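Local coordinates for protein putative peptidase M23 (PDB 2HSI) that is probably a zinc-dependent metalloendopeptidase of the M23 family, holding a zinc ion in its peptidase domain, at residues Y207-K212 with A251-A255; P36-A40 with R270-F276; F26-L31 with N151-D155. All coordinates share one frame; numbering follows the deposited sequence.

Contact 1. Residues Y207-K212 with A251-A255; sequences YFFNGK and ATGRA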
# COMPACT_ATOMS: atom_id res chain seq x y z
N TYR A 207 -0.30 13.05 14.20
CA TYR A 207 -1.73 13.21 14.05
C TYR A 207 -2.51 12.86 15.30
O TYR A 207 -2.03 12.10 16.13
CB TYR A 207 -2.22 12.37 12.88
CG TYR A 207 -1.57 12.71 11.55
CD1 TYR A 207 -1.37 14.04 11.17
CD2 TYR A 207 -1.18 11.71 10.67
CE1 TYR A 207 -0.79 14.37 9.95
CE2 TYR A 207 -0.59 12.03 9.45
CZ TYR A 207 -0.41 13.35 9.10
OH TYR A 207 0.17 13.66 7.89
N PHE A 208 -3.70 13.44 15.42
CA PHE A 208 -4.56 13.23 16.58
C PHE A 208 -4.88 11.75 16.84
O PHE A 208 -4.73 11.27 17.96
CB PHE A 208 -5.86 14.04 16.45
CG PHE A 208 -6.75 13.95 17.66
CD1 PHE A 208 -6.58 14.84 18.71
CD2 PHE A 208 -7.75 12.97 17.75
CE1 PHE A 208 -7.39 14.76 19.85
CE2 PHE A 208 -8.56 12.88 18.88
CZ PHE A 208 -8.38 13.77 19.93
N PHE A 209 -5.31 11.03 15.80
CA PHE A 209 -5.67 9.61 15.93
C PHE A 209 -4.47 8.68 15.71
O PHE A 209 -4.20 7.79 16.52
CB PHE A 209 -6.80 9.25 14.97
CG PHE A 209 -8.10 9.94 15.28
CD1 PHE A 209 -8.85 9.58 16.39
CD2 PHE A 209 -8.59 10.95 14.45
CE1 PHE A 209 -10.05 10.23 16.70
CE2 PHE A 209 -9.80 11.60 14.74
CZ PHE A 209 -10.52 11.24 15.86
N ASN A 210 -3.76 8.90 14.60
CA ASN A 210 -2.70 7.99 14.16
C ASN A 210 -1.34 8.21 14.81
O ASN A 210 -0.45 7.39 14.64
CB ASN A 210 -2.56 8.05 12.63
CG ASN A 210 -3.72 7.36 11.91
OD1 ASN A 210 -4.43 6.55 12.51
ND2 ASN A 210 -3.89 7.66 10.62
N GLY A 211 -1.17 9.31 15.55
CA GLY A 211 0.13 9.64 16.15
C GLY A 211 1.22 9.88 15.12
O GLY A 211 0.94 10.37 14.01
N LYS A 212 2.46 9.53 15.48
CA LYS A 212 3.58 9.73 14.55
C LYS A 212 3.43 8.77 13.38
O LYS A 212 3.39 7.56 13.54
CB LYS A 212 4.95 9.56 15.23
CG LYS A 212 5.20 10.55 16.38
CD LYS A 212 6.66 10.55 16.79
CE LYS A 212 6.82 11.12 18.19
NZ LYS A 212 6.17 12.45 18.37
N ALA A 251 3.36 4.15 20.85
CA ALA A 251 1.97 4.21 21.27
C ALA A 251 1.40 5.62 21.16
O ALA A 251 0.48 5.98 21.89
CB ALA A 251 1.84 3.72 22.71
N THR A 252 1.94 6.42 20.23
CA THR A 252 1.50 7.80 20.04
C THR A 252 0.12 7.87 19.38
O THR A 252 -0.33 6.90 18.76
CB THR A 252 2.51 8.65 19.24
OG1 THR A 252 2.80 8.02 17.98
CG2 THR A 252 3.80 8.86 20.05
N GLY A 253 -0.53 9.02 19.51
CA GLY A 253 -1.90 9.20 19.04
C GLY A 253 -2.88 8.47 19.93
O GLY A 253 -2.65 8.35 21.14
N ARG A 254 -3.97 7.99 19.34
CA ARG A 254 -4.98 7.26 20.10
C ARG A 254 -4.70 5.75 20.10
O ARG A 254 -5.31 4.99 19.34
CB ARG A 254 -6.39 7.58 19.60
CG ARG A 254 -6.78 9.04 19.83
CD ARG A 254 -8.29 9.20 19.95
NE ARG A 254 -8.80 8.71 21.23
CZ ARG A 254 -10.09 8.51 21.50
NH1 ARG A 254 -11.02 8.75 20.58
NH2 ARG A 254 -10.45 8.06 22.69
N ALA A 255 -3.77 5.34 20.95
CA ALA A 255 -3.41 3.94 21.11
C ALA A 255 -3.37 3.57 22.59
O ALA A 255 -3.03 4.40 23.44
CB ALA A 255 -2.07 3.65 20.44
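Thr252 and Arg254 grip the hairpin turn 207-212 at two points, with Gly253 pressed against its backbone between them. The turn spans three residues, Phe208 to Asn210, and is closed by Tyr207 and Gly211, which exchange both backbone hydrogen bonds. Thr252 sets its hydroxyl between its own N and carbonyl carbon (chi1 55°), where OG1 accepts Lys212 N at 2.9 Å in a nearly straight bond (168° at the hydrogen). The same oxygen also bonds to Leu229 O of strand 222-229, and Lys212 NZ forms a salt bridge with Asp206.

At the other end Arg254 N gives a hydrogen bond to Phe209 O at 2.8 Å, coming in from above the carbonyl plane. With no side chain on either glycine, the CA atoms of Gly211 and Gly253 come within 3.6 Å. The Arg254 side chain then runs alongside both phenyl rings, and its CD is 3.6 Å from Phe209 CD1 and 3.8 Å from Phe208 CE2. Phe208 CD2 in turn stands over the centre of the Phe209 ring.

Two backbone N-H donors, one of them from Arg254, thus give the contact its direction, whereas the aliphatic part of the arginine side chain adds a looser, poorly ordered apolar layer. The side chain of Asn210, on the same turn, lies about 8 Å from the zinc ion.

Contact 2. Residues P36-A40 with R270-F276; sequences PGGVA and RVDPAIF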
# COMPACT_ATOMS: atom_id res chain seq x y z
N PRO A 36 -12.50 -8.78 -1.85
CA PRO A 36 -12.51 -7.41 -1.30
C PRO A 36 -11.39 -7.24 -0.25
O PRO A 36 -11.17 -8.13 0.55
CB PRO A 36 -13.89 -7.29 -0.66
CG PRO A 36 -14.71 -8.38 -1.33
CD PRO A 36 -13.76 -9.49 -1.54
N GLY A 37 -10.68 -6.11 -0.30
CA GLY A 37 -9.48 -5.95 0.54
C GLY A 37 -8.25 -6.63 -0.01
O GLY A 37 -7.17 -6.60 0.61
N GLY A 38 -8.39 -7.26 -1.19
CA GLY A 38 -7.32 -8.05 -1.79
C GLY A 38 -6.69 -7.42 -3.02
O GLY A 38 -6.75 -6.20 -3.20
N VAL A 39 -6.07 -8.26 -3.86
CA VAL A 39 -5.29 -7.81 -5.02
C VAL A 39 -5.63 -8.64 -6.27
O VAL A 39 -5.70 -9.87 -6.21
CB VAL A 39 -3.75 -7.89 -4.73
CG1 VAL A 39 -2.92 -7.49 -5.96
CG2 VAL A 39 -3.35 -7.04 -3.52
N ALA A 40 -5.82 -7.98 -7.41
CA ALA A 40 -6.01 -8.70 -8.67
C ALA A 40 -4.86 -8.40 -9.61
O ALA A 40 -4.53 -7.23 -9.82
CB ALA A 40 -7.34 -8.32 -9.31
N ARG A 270 -6.77 0.58 0.36
CA ARG A 270 -6.08 -0.18 1.41
C ARG A 270 -6.35 -1.66 1.27
O ARG A 270 -7.51 -2.11 1.20
CB ARG A 270 -6.45 0.29 2.83
CG ARG A 270 -5.52 1.35 3.42
CD ARG A 270 -6.06 2.74 3.19
NE ARG A 270 -5.66 3.25 1.90
CZ ARG A 270 -6.33 4.14 1.17
NH1 ARG A 270 -7.48 4.65 1.57
NH2 ARG A 270 -5.83 4.51 0.02
N VAL A 271 -5.27 -2.42 1.20
CA VAL A 271 -5.34 -3.85 0.99
C VAL A 271 -4.58 -4.59 2.07
O VAL A 271 -3.84 -3.98 2.86
CB VAL A 271 -4.86 -4.27 -0.44
CG1 VAL A 271 -5.75 -3.62 -1.51
CG2 VAL A 271 -3.38 -3.94 -0.65
N ASP A 272 -4.79 -5.90 2.14
CA ASP A 272 -4.21 -6.77 3.16
C ASP A 272 -2.70 -6.91 2.99
O ASP A 272 -2.24 -7.56 2.04
CB ASP A 272 -4.90 -8.14 3.10
CG ASP A 272 -4.50 -9.07 4.23
OD1 ASP A 272 -3.69 -8.69 5.11
OD2 ASP A 272 -5.02 -10.20 4.25
N PRO A 273 -1.92 -6.34 3.92
CA PRO A 273 -0.47 -6.42 3.83
C PRO A 273 0.06 -7.86 3.90
O PRO A 273 1.16 -8.11 3.40
CB PRO A 273 -0.00 -5.61 5.04
CG PRO A 273 -1.13 -4.67 5.30
CD PRO A 273 -2.32 -5.55 5.10
N ALA A 274 -0.72 -8.78 4.47
CA ALA A 274 -0.33 -10.20 4.57
C ALA A 274 -0.14 -10.87 3.19
O ALA A 274 0.67 -11.76 3.06
CB ALA A 274 -1.33 -10.99 5.42
N ILE A 275 -0.89 -10.40 2.19
CA ILE A 275 -0.75 -10.88 0.80
C ILE A 275 0.70 -10.71 0.30
O ILE A 275 1.30 -11.64 -0.26
CB ILE A 275 -1.75 -10.14 -0.14
CG1 ILE A 275 -3.19 -10.49 0.24
CG2 ILE A 275 -1.48 -10.43 -1.65
CD1 ILE A 275 -4.23 -9.63 -0.44
N PHE A 276 1.27 -9.55 0.59
CA PHE A 276 2.60 -9.16 0.11
C PHE A 276 3.76 -9.85 0.84
O PHE A 276 4.86 -9.92 0.31
CB PHE A 276 2.75 -7.64 0.20
CG PHE A 276 1.75 -6.90 -0.64
CD1 PHE A 276 2.04 -6.58 -1.96
CD2 PHE A 276 0.50 -6.56 -0.13
CE1 PHE A 276 1.12 -5.91 -2.75
CE2 PHE A 276 -0.42 -5.91 -0.91
CZ PHE A 276 -0.11 -5.58 -2.23
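Val39 points its CG2 methyl into a hollow lined by Val271, Ile275 and Phe276. This branch lies anti to the carbonyl carbon, and Val39 CG2 meets Phe276 CZ at 3.8 Å, with Ile275 CD1 and Val271 CG2 a little further off. The side chains of the valine and the phenylalanine cross at about a right angle, and the methyl comes to the ring obliquely.

A second bump comes from the other segment. Ile275 keeps its chain extended (chi2 169°) and rests its CD1 methyl 3.7 Å from Gly38 CA, against the backbone of the glycine. Beside it Val271 CG1 lies close to Gly38 O, at 3.2 Å, and so fits against the turn formed by the two glycines.

Gly37 fills the notch between Val271 and Asp272 with its carbonyl oxygen. Asp272 N gives Gly37 O a hydrogen bond of 2.9 Å that lies almost in line with the C=O, and Val271 CA adds a CA-H...O contact. Within its own segment Asp272 OD1 also accepts Ala274 N, at 3.0 Å and from above the carboxylate plane, capping the short helix 273-277 at its start.

Further out, Leu31 of helix 26-31 touches both Ile275 and Phe276, while strand 260-266 lies against Phe276. The start of edge strand 39-43 is thereby docked on a strand-to-helix corner with an aspartate N-cap, a buried junction between the sheet of the M23 N-terminal domain and the peptidase fold.

Contact 3. Residues F26-L31 with N151-D155; sequences FIMRLL and NLMLD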
# COMPACT_ATOMS: atom_id res chain seq x y z
N PHE A 26 5.73 -16.58 -10.31
CA PHE A 26 5.71 -16.61 -8.85
C PHE A 26 4.97 -15.40 -8.28
O PHE A 26 4.24 -15.51 -7.30
CB PHE A 26 7.13 -16.70 -8.30
CG PHE A 26 7.23 -16.47 -6.82
CD1 PHE A 26 6.78 -17.43 -5.92
CD2 PHE A 26 7.77 -15.28 -6.33
CE1 PHE A 26 6.86 -17.22 -4.55
CE2 PHE A 26 7.86 -15.06 -4.95
CZ PHE A 26 7.40 -16.03 -4.06
N ILE A 27 5.15 -14.25 -8.93
CA ILE A 27 4.51 -13.01 -8.48
C ILE A 27 3.00 -12.99 -8.78
O ILE A 27 2.23 -12.39 -8.04
CB ILE A 27 5.29 -11.73 -8.97
CG1 ILE A 27 5.05 -10.54 -8.03
CG2 ILE A 27 5.03 -11.40 -10.43
CD1 ILE A 27 5.59 -10.75 -6.62
N MET A 28 2.58 -13.70 -9.83
CA MET A 28 1.17 -13.94 -10.12
C MET A 28 0.57 -14.89 -9.08
O MET A 28 -0.53 -14.68 -8.60
CB MET A 28 0.98 -14.47 -11.55
CG MET A 28 -0.39 -15.09 -11.89
SD MET A 28 -1.79 -13.95 -12.00
CE MET A 28 -1.79 -13.53 -13.73
N ARG A 29 1.33 -15.93 -8.72
CA ARG A 29 0.90 -16.89 -7.72
C ARG A 29 0.80 -16.27 -6.32
O ARG A 29 -0.08 -16.63 -5.53
CB ARG A 29 1.84 -18.11 -7.71
CG ARG A 29 1.27 -19.36 -7.02
CD ARG A 29 0.02 -19.90 -7.73
NE ARG A 29 -0.62 -20.96 -6.97
CZ ARG A 29 -1.75 -21.57 -7.32
NH1 ARG A 29 -2.39 -21.24 -8.43
NH2 ARG A 29 -2.24 -22.53 -6.54
N LEU A 30 1.69 -15.33 -6.03
CA LEU A 30 1.70 -14.65 -4.73
C LEU A 30 0.62 -13.56 -4.60
O LEU A 30 -0.09 -13.50 -3.61
CB LEU A 30 3.08 -14.04 -4.48
CG LEU A 30 3.35 -13.43 -3.10
CD1 LEU A 30 3.83 -14.49 -2.12
CD2 LEU A 30 4.37 -12.33 -3.23
N LEU A 31 0.51 -12.71 -5.62
CA LEU A 31 -0.28 -11.49 -5.49
C LEU A 31 -1.71 -11.58 -5.99
O LEU A 31 -2.53 -10.77 -5.59
CB LEU A 31 0.44 -10.31 -6.16
CG LEU A 31 1.77 -9.90 -5.51
CD1 LEU A 31 2.30 -8.63 -6.15
CD2 LEU A 31 1.65 -9.75 -3.98
N ASN A 151 10.63 -4.11 -5.22
CA ASN A 151 10.14 -5.47 -5.02
C ASN A 151 8.66 -5.45 -4.73
O ASN A 151 8.17 -4.56 -4.02
CB ASN A 151 10.90 -6.18 -3.88
CG ASN A 151 11.04 -5.31 -2.63
OD1 ASN A 151 11.64 -4.24 -2.67
ND2 ASN A 151 10.53 -5.79 -1.51
N LEU A 152 7.94 -6.42 -5.28
CA LEU A 152 6.50 -6.51 -5.05
C LEU A 152 6.19 -7.42 -3.89
O LEU A 152 5.22 -7.21 -3.17
CB LEU A 152 5.75 -6.95 -6.30
CG LEU A 152 5.82 -6.10 -7.57
CD1 LEU A 152 4.96 -6.76 -8.66
CD2 LEU A 152 5.37 -4.66 -7.33
N MET A 153 7.03 -8.45 -3.70
CA MET A 153 6.99 -9.22 -2.47
C MET A 153 7.73 -8.42 -1.42
O MET A 153 8.93 -8.12 -1.57
CB MET A 153 7.61 -10.61 -2.63
CG MET A 153 7.45 -11.49 -1.39
SD MET A 153 8.06 -13.18 -1.50
CE MET A 153 7.40 -13.88 0.02
N LEU A 154 7.02 -8.08 -0.35
CA LEU A 154 7.52 -7.15 0.66
C LEU A 154 8.11 -7.88 1.86
O LEU A 154 7.66 -8.97 2.21
CB LEU A 154 6.39 -6.23 1.13
CG LEU A 154 5.72 -5.35 0.08
CD1 LEU A 154 4.62 -4.49 0.70
CD2 LEU A 154 6.74 -4.49 -0.64
N ASP A 155 9.12 -7.27 2.47
CA ASP A 155 9.63 -7.75 3.74
C ASP A 155 8.68 -7.33 4.84
O ASP A 155 8.04 -6.28 4.74
CB ASP A 155 11.00 -7.16 4.06
CG ASP A 155 12.07 -7.61 3.09
OD1 ASP A 155 11.91 -8.65 2.42
OD2 ASP A 155 13.10 -6.90 3.02
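A Met-aromatic contact between Met153 and Phe26 marks the outer edge of the seam where helix 26-31 rests on the irregular segment 151-155. The sulfur lies near the plane of the phenyl ring, 5.0 Å from its centroid, and meets the edge through CZ and CE2, with Met153 SD 3.9 Å from Phe26 CZ. Met153 reaches this spot because its chain is fully extended from CB to CE (chi2 177°, chi3 -170°). On the way it passes Leu30, whose CD2 methyl touches Met153 CG at 3.7 Å. Phe26 and Leu30, one helical turn apart, thus line up along the methionine.

The next pair round the helix, Ile27 and Leu31, takes the other side chain. Leu152 CB fits between them, 3.8 Å from Ile27 CD1 and 3.8 Å from Leu31 CD1, and Leu152 CD1 reaches on to Ile27 CG1. The side chains cross at roughly right angles in each of these pairs, so methyl and methylene groups meet without running alongside one another.

A side-chain bond within the segment probably helps to set its shape: Asn151 ND2 donates to Met153 O at 2.8 Å, almost straight (171°), and also bonds to Pro196 O. Beyond the seam, Leu31 touches Val41 of strand 39-43.

Across the seam itself the contact is wholly apolar apart from the sulfur at the ring edge, which implies that close fit and the burial of hydrocarbon surface, rather than directional bonding, hold the helix here.

Contacts 2 and 3 are neighbours, with centres 11 Å apart, and they touch: Phe276 O accepts a probable hydrogen bond from Leu154 N, and Leu31 O packs against Val39 CB. Strand 39-43 is the next regular element after helix 26-31, and the two contacts cross along the chain. Contact 1 lies well away, its centre about 24 Å from that of contact 2 and about 31 Å from that of contact 3, on the opposite side of the chain's centre from the latter. It falls within the sequence bracketed by contact 2 and joins two loops near the zinc ion, whereas contact 2 joins the N-terminal sheet to the peptidase part, with contact 3 beside it.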